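Local coordinates for putative type VI secretion protein (Escherichia coli, PDB 4PS2) that probably forms, as TssB with its partner TssC, the contractile sheath of the type VI secretion system, this chain being its helical C-terminal fragment, at residues 31-35 / 52-56. Sequence-based numbering, arbitrary orientation.
Sequences AMRSL and ELEKI
Two regular alpha-helical turns run antiparallel here, 31-35 from helix 16-40 and 52-56 from helix 46-57, their axes inclined at 170° and 10.4 Å apart at closest approach; L35 N-A31 O (3.0 Å) and I56 N-E52 O (3.1 Å) hydrogen bonds close them. The register sets A31 opposite I56 (CA-CA 6.9 Å) and L35 opposite E52 (CA-CA 7.7 Å). Small A31 admits I56, whose m,t rotamer extends CD1 to 3.5 Å from A31 CB. This is packing within a helical hairpin of the TssB C-terminal helix bundle, closed by loop 41-45. Branched L35 (t,p) spreads CD2 to 4.1 Å from both L53 CB and I56 CD1, while its CD1 rests 3.7 Å from E52 CB; the E52 carboxylate (m,m) turns away from the apolar seam. The CA-to-CB bond of M32 points sideways, and its flexible chain (t,p,t) carries SD to 3.5 Å from CD1 of buried, apolar L53 (t,p). Charged R33 and E54 stay outside the seam and find polar partners, backbone oxygens of E1 and S3 and the R71 guanidinium.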
# COMPACT_ATOMS: atom_id res chain seq x y z
N ALA A 31 2.30 2.17 3.28
CA ALA A 31 1.58 3.46 3.26
C ALA A 31 0.06 3.27 3.50
O ALA A 31 -0.58 4.08 4.17
CB ALA A 31 1.82 4.18 1.94
N MET A 32 -0.49 2.17 2.96
CA MET A 32 -1.90 1.85 3.11
C MET A 32 -2.21 1.48 4.56
O MET A 32 -3.22 1.91 5.11
CB MET A 32 -2.26 0.70 2.15
CG MET A 32 -3.72 0.46 2.03
SD MET A 32 -4.60 1.81 1.19
CE MET A 32 -6.24 1.42 1.78
N ARG A 33 -1.31 0.67 5.19
CA ARG A 33 -1.47 0.24 6.58
C ARG A 33 -1.49 1.46 7.49
O ARG A 33 -2.34 1.54 8.36
CB ARG A 33 -0.34 -0.71 6.97
CG ARG A 33 -0.43 -1.16 8.43
CD ARG A 33 0.92 -1.57 8.91
NE ARG A 33 1.37 -2.78 8.23
CZ ARG A 33 2.58 -3.29 8.38
NH1 ARG A 33 3.46 -2.70 9.18
NH2 ARG A 33 2.91 -4.40 7.75
N SER A 34 -0.57 2.42 7.28
CA SER A 34 -0.49 3.66 8.07
C SER A 34 -1.72 4.53 7.90
O SER A 34 -2.25 5.09 8.87
CB SER A 34 0.77 4.45 7.71
OG SER A 34 1.94 3.66 7.91
N LEU A 35 -2.19 4.66 6.65
CA LEU A 35 -3.35 5.46 6.32
C LEU A 35 -4.62 4.87 6.97
O LEU A 35 -5.41 5.63 7.53
CB LEU A 35 -3.51 5.59 4.80
CG LEU A 35 -4.66 6.46 4.37
CD1 LEU A 35 -4.43 7.94 4.75
CD2 LEU A 35 -4.99 6.25 2.93
N GLU A 52 -5.22 11.03 0.15
CA GLU A 52 -4.02 10.23 0.37
C GLU A 52 -4.13 8.85 -0.27
O GLU A 52 -3.13 8.31 -0.72
CB GLU A 52 -3.72 10.12 1.86
CG GLU A 52 -3.47 11.46 2.54
CD GLU A 52 -2.27 12.23 2.06
OE1 GLU A 52 -1.37 11.63 1.43
OE2 GLU A 52 -2.23 13.46 2.29
N LEU A 53 -5.31 8.29 -0.32
CA LEU A 53 -5.50 7.00 -0.88
C LEU A 53 -5.19 7.04 -2.34
O LEU A 53 -4.52 6.19 -2.82
CB LEU A 53 -6.91 6.53 -0.68
CG LEU A 53 -7.26 5.21 -1.34
CD1 LEU A 53 -6.55 4.07 -0.70
CD2 LEU A 53 -8.74 5.01 -1.35
N GLU A 54 -5.69 8.03 -3.02
CA GLU A 54 -5.44 8.15 -4.44
C GLU A 54 -3.95 8.32 -4.74
O GLU A 54 -3.48 7.77 -5.67
CB GLU A 54 -6.36 9.18 -5.09
CG GLU A 54 -7.85 8.86 -4.94
CD GLU A 54 -8.25 7.48 -5.45
OE1 GLU A 54 -9.05 6.79 -4.82
OE2 GLU A 54 -7.73 7.08 -6.48
N LYS A 55 -3.22 9.04 -3.92
CA LYS A 55 -1.79 9.18 -4.05
C LYS A 55 -1.03 7.83 -3.92
O LYS A 55 -0.22 7.51 -4.72
CB LYS A 55 -1.30 10.16 -3.02
CG LYS A 55 0.16 10.44 -3.06
N ILE A 56 -1.36 7.07 -2.91
CA ILE A 56 -0.82 5.75 -2.75
C ILE A 56 -1.05 4.88 -4.00
O ILE A 56 -0.15 4.29 -4.50
CB ILE A 56 -1.33 5.08 -1.45
CG1 ILE A 56 -0.91 5.86 -0.23
CG2 ILE A 56 -0.80 3.68 -1.36
CD1 ILE A 56 -1.43 5.29 1.06